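Long-range contacts in outer membrane porin protein 32 (Delftia acidovorans, PDB 2FGQ), which forms anion-selective channels in the bacterial outer membrane as a homotrimeric porin: residues N291-N297 with G318-V324; V17-G23 with Y311-Q316. All coordinates share one frame; numbering follows the deposited sequence.

From the N terminus, the chain runs up strand 4-17 and turns through 17-23, the first half of interaction 2. Some 260 residues later it reaches strand 286-297, whose end supplies the first half of interaction 1. The following loop presents 311-316 to the first turn, closing interaction 2, and then enters strand 320-331, which pairs back with 286-297 and closes interaction 1. The two contacts therefore cross: segment 311-316 lies within the hairpin that interaction 1 completes. Interaction 1 joins the last two barrel strands; interaction 2 packs their connecting loop on the first turn. Lys19 links the two, reaching Glu319 and Ser320 O.

Interaction 1 (N291-N297 with G318-V324)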
# COMPACT_ATOMS: atom_id res chain seq x y z
N ASN A 291 -23.03 -4.83 18.96
CA ASN A 291 -22.50 -4.19 20.15
C ASN A 291 -23.39 -3.01 20.51
O ASN A 291 -23.78 -2.25 19.61
CB ASN A 291 -21.10 -3.65 19.89
CG ASN A 291 -20.11 -4.69 19.52
OD1 ASN A 291 -19.21 -4.43 18.68
ND2 ASN A 291 -20.16 -5.81 20.17
N LEU A 292 -23.71 -2.87 21.80
CA LEU A 292 -24.46 -1.75 22.33
C LEU A 292 -23.67 -1.20 23.48
O LEU A 292 -23.39 -1.94 24.43
CB LEU A 292 -25.84 -2.23 22.84
CG LEU A 292 -26.73 -1.23 23.56
CD1 LEU A 292 -27.09 -0.04 22.70
CD2 LEU A 292 -28.00 -1.94 24.06
N ALA A 293 -23.36 0.08 23.47
CA ALA A 293 -22.56 0.66 24.54
C ALA A 293 -23.10 1.98 25.03
O ALA A 293 -23.73 2.75 24.31
CB ALA A 293 -21.16 0.85 24.06
N PHE A 294 -22.81 2.24 26.30
CA PHE A 294 -23.22 3.46 26.98
C PHE A 294 -22.01 3.96 27.74
O PHE A 294 -21.46 3.23 28.54
CB PHE A 294 -24.38 3.17 27.96
CG PHE A 294 -24.90 4.39 28.65
CD1 PHE A 294 -25.58 5.37 27.94
CD2 PHE A 294 -24.71 4.56 30.04
CE1 PHE A 294 -26.07 6.51 28.60
CE2 PHE A 294 -25.18 5.69 30.69
CZ PHE A 294 -25.89 6.66 29.97
N LEU A 295 -21.62 5.19 27.47
CA LEU A 295 -20.46 5.82 28.06
C LEU A 295 -20.93 7.09 28.76
O LEU A 295 -21.43 8.01 28.15
CB LEU A 295 -19.43 6.15 26.99
CG LEU A 295 -18.08 6.77 27.30
CD1 LEU A 295 -17.29 5.93 28.28
CD2 LEU A 295 -17.24 7.00 26.01
N LYS A 296 -20.73 7.14 30.08
CA LYS A 296 -21.13 8.28 30.89
C LYS A 296 -19.92 9.03 31.37
O LYS A 296 -19.18 8.53 32.21
CB LYS A 296 -21.89 7.75 32.09
CG LYS A 296 -22.40 8.80 33.05
CD LYS A 296 -23.22 8.09 34.17
CE LYS A 296 -24.73 8.19 33.96
NZ LYS A 296 -25.44 6.85 34.05
N ASN A 297 -19.71 10.23 30.84
CA ASN A 297 -18.67 11.11 31.30
C ASN A 297 -19.21 11.93 32.45
O ASN A 297 -20.32 12.42 32.39
CB ASN A 297 -18.27 12.06 30.19
CG ASN A 297 -17.57 11.37 29.04
OD1 ASN A 297 -18.16 11.18 27.92
ND2 ASN A 297 -16.37 10.97 29.28
N GLY A 318 -18.94 16.00 30.23
CA GLY A 318 -19.99 15.52 31.10
C GLY A 318 -21.18 14.88 30.42
O GLY A 318 -22.16 14.55 31.10
N GLU A 319 -21.06 14.66 29.12
CA GLU A 319 -22.15 14.07 28.36
C GLU A 319 -22.09 12.55 28.38
O GLU A 319 -21.01 11.96 28.45
CB GLU A 319 -22.09 14.51 26.90
CG GLU A 319 -22.43 15.96 26.65
CD GLU A 319 -23.89 16.27 26.90
OE1 GLU A 319 -24.77 15.55 26.40
OE2 GLU A 319 -24.16 17.24 27.64
N SER A 320 -23.25 11.93 28.29
CA SER A 320 -23.34 10.50 28.12
C SER A 320 -23.54 10.27 26.62
O SER A 320 -24.23 11.04 25.95
CB SER A 320 -24.54 9.94 28.87
OG SER A 320 -24.36 10.09 30.28
N GLN A 321 -22.99 9.18 26.12
CA GLN A 321 -23.11 8.82 24.71
C GLN A 321 -23.53 7.35 24.60
O GLN A 321 -23.06 6.49 25.33
CB GLN A 321 -21.77 9.02 24.05
CG GLN A 321 -21.77 8.97 22.53
CD GLN A 321 -20.34 8.81 21.96
OE1 GLN A 321 -20.00 9.38 20.90
NE2 GLN A 321 -19.54 8.04 22.65
N THR A 322 -24.43 7.08 23.67
CA THR A 322 -24.85 5.74 23.36
C THR A 322 -24.39 5.40 21.96
O THR A 322 -24.48 6.22 21.05
CB THR A 322 -26.38 5.65 23.45
OG1 THR A 322 -26.79 6.05 24.76
CG2 THR A 322 -26.88 4.23 23.31
N GLY A 323 -23.95 4.17 21.79
CA GLY A 323 -23.53 3.69 20.47
C GLY A 323 -23.98 2.29 20.19
O GLY A 323 -24.21 1.48 21.10
N VAL A 324 -24.11 2.00 18.91
CA VAL A 324 -24.54 0.69 18.43
C VAL A 324 -23.68 0.36 17.20
O VAL A 324 -23.41 1.23 16.36
CB VAL A 324 -26.03 0.72 17.96
CG1 VAL A 324 -26.48 -0.67 17.55
CG2 VAL A 324 -26.89 1.28 19.02
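Gln321 and Leu295 hold each other by two backbone hydrogen bonds, in an antiparallel ladder that joins the last two strands of the sixteen-stranded porin barrel. Gln321 N lies 2.8 Å from Leu295 O, and Leu295 N returns an almost straight bond to Gln321 O (2.9 Å, N-H...O angle 169°). Leu295 O also receives the CA-H of Ser320, with Ser320 CA at 3.1 Å. Ala293 and Gly323 repeat the hydrogen-bonded pairing farther along. On this face the long, extended chain of Gln321 reaches the loop residues Leu305 and Val315, with Leu295 beside it; Leu295 packs on Gln273 and Ala293 on Thr275 of strand 269-281.

Ser320 belongs to the other face, with Phe294, Thr322 and Lys296. Swung away from its backbone N (chi1 -177°), the Phe294 ring slants across to the neighbouring strand, bringing CZ to 3.7 Å from Ser320 CB and CD1, at the ring edge, to 3.5 Å from Thr322 OG1. A residue as small as serine probably lets the ring come this close, and Ser320 OG rests 3.6 Å from Lys296 CG.

Asn297 makes the last rung, where strand gives way to loop. Its N reaches Glu319 O at 3.2 Å, but from 45° above the carbonyl plane, a poorer bond than the others. Gly318, just before the strand, has a positive phi, easy without a side chain, while the Glu319 carboxylate turns off to Lys19. Five backbone hydrogen bonds thus carry the pairing; Gln321, Leu295 and Ala293 are buried on one face, while Phe294, Ser320, Thr322 and Lys296 lie partly or fully on the surface.

Interaction 2 (V17-G23 with Y311-Q316); sequences VNKDAAG and YAGGVQ
One water is gripped three ways: it donates to Asp20 O and accepts from Gln316 N and Gln316 NE2, at 2.7, 2.9 and 2.7 Å from the water oxygen. It bridges two loops of the porin barrel, one of which contains a type I turn from Asp20 to Gly23, combined with an Asx turn in which Asp20 OD1 accepts the N-H of Ala22 (OD1 to N 2.9 Å). Against this turn lies Tyr311. Asp20 CB sits over one face of its ring, 3.7 Å from the centroid, a CH-pi contact, while Gly313 N covers the opposite face. Asp20 CG stands between its own backbone N and carbonyl carbon (chi1 66°), directing the carboxylate off the ring toward Arg26 and Lys159 of the second subunit. The Tyr311 hydroxyl donates in the carbonyl plane to a lone pair of Gly314 O, OH to O 2.7 Å. Replaced by an alanine, Tyr311 would probably leave Gly314 O without its donor and open a gap between Asp20 and Gly313. Gly313 suits its place, since a CB there would clash with the Tyr311 hydroxyl. Farther along, Gln316 CG lies 3.3 Å from Ala21 O, and Gln316 NE2 ends 3.5 Å from Gly23 CA.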
# COMPACT_ATOMS: atom_id res chain seq x y z
N VAL A 17 -23.75 6.61 16.69
CA VAL A 17 -23.61 7.23 18.01
C VAL A 17 -24.60 8.40 18.10
O VAL A 17 -24.91 9.07 17.12
CB VAL A 17 -22.20 7.74 18.33
CG1 VAL A 17 -21.20 6.57 18.48
CG2 VAL A 17 -21.74 8.75 17.29
N ASN A 18 -25.13 8.62 19.29
CA ASN A 18 -26.14 9.66 19.45
C ASN A 18 -25.59 11.08 19.56
O ASN A 18 -26.30 12.06 19.33
CB ASN A 18 -27.14 9.31 20.56
CG ASN A 18 -26.60 9.39 21.98
OD1 ASN A 18 -27.40 9.47 22.98
ND2 ASN A 18 -25.32 9.36 22.12
N LYS A 19 -24.32 11.22 19.86
CA LYS A 19 -23.70 12.54 19.90
C LYS A 19 -22.24 12.50 19.51
O LYS A 19 -21.52 11.53 19.81
CB LYS A 19 -23.81 13.20 21.28
CG LYS A 19 -23.86 12.36 22.41
CD LYS A 19 -24.29 13.20 23.65
CE LYS A 19 -25.76 13.03 24.04
NZ LYS A 19 -25.94 13.14 25.54
N ASP A 20 -21.81 13.59 18.90
CA ASP A 20 -20.42 13.83 18.57
C ASP A 20 -19.96 15.05 19.36
O ASP A 20 -20.60 15.41 20.33
CB ASP A 20 -20.26 13.96 17.06
CG ASP A 20 -20.94 15.18 16.49
OD1 ASP A 20 -21.44 16.05 17.24
OD2 ASP A 20 -21.04 15.31 15.23
N ALA A 21 -18.87 15.69 18.96
CA ALA A 21 -18.31 16.80 19.74
C ALA A 21 -19.20 18.04 19.75
O ALA A 21 -19.07 18.89 20.64
CB ALA A 21 -16.91 17.15 19.25
N ALA A 22 -20.13 18.10 18.80
CA ALA A 22 -21.14 19.16 18.70
C ALA A 22 -22.51 18.75 19.23
O ALA A 22 -23.46 19.54 19.21
CB ALA A 22 -21.25 19.57 17.26
N GLY A 23 -22.66 17.51 19.69
CA GLY A 23 -23.92 17.02 20.20
C GLY A 23 -24.85 16.45 19.13
O GLY A 23 -26.00 16.13 19.45
N TYR A 311 -17.53 7.41 13.75
CA TYR A 311 -17.14 8.51 14.62
C TYR A 311 -16.40 7.92 15.81
O TYR A 311 -16.92 7.03 16.49
CB TYR A 311 -18.36 9.31 15.09
CG TYR A 311 -17.93 10.53 15.90
CD1 TYR A 311 -17.30 11.60 15.28
CD2 TYR A 311 -18.04 10.55 17.30
CE1 TYR A 311 -16.83 12.68 16.03
CE2 TYR A 311 -17.57 11.65 18.06
CZ TYR A 311 -16.97 12.70 17.42
OH TYR A 311 -16.51 13.79 18.11
N ALA A 312 -15.21 8.43 16.08
CA ALA A 312 -14.39 7.98 17.20
C ALA A 312 -13.76 9.16 17.95
O ALA A 312 -12.78 8.96 18.70
CB ALA A 312 -13.33 7.01 16.70
N GLY A 313 -14.35 10.34 17.80
CA GLY A 313 -13.90 11.52 18.53
C GLY A 313 -14.54 11.60 19.90
O GLY A 313 -15.18 10.67 20.40
N GLY A 314 -14.34 12.75 20.51
CA GLY A 314 -14.86 13.01 21.83
C GLY A 314 -16.28 13.53 21.82
O GLY A 314 -16.92 13.72 20.78
N VAL A 315 -16.80 13.74 23.02
CA VAL A 315 -18.08 14.38 23.20
C VAL A 315 -17.92 15.59 24.13
O VAL A 315 -16.86 15.78 24.71
CB VAL A 315 -19.13 13.40 23.76
CG1 VAL A 315 -19.34 12.24 22.78
CG2 VAL A 315 -18.79 12.89 25.18
N GLN A 316 -18.97 16.39 24.26
CA GLN A 316 -18.91 17.53 25.17
C GLN A 316 -18.73 17.06 26.62
O GLN A 316 -19.18 15.98 27.02
CB GLN A 316 -20.16 18.38 25.03
CG GLN A 316 -20.35 18.94 23.65
CD GLN A 316 -21.80 19.26 23.33
OE1 GLN A 316 -22.12 20.42 23.20
NE2 GLN A 316 -22.67 18.23 23.22
O HOH W 1 -21.52 15.86 22.88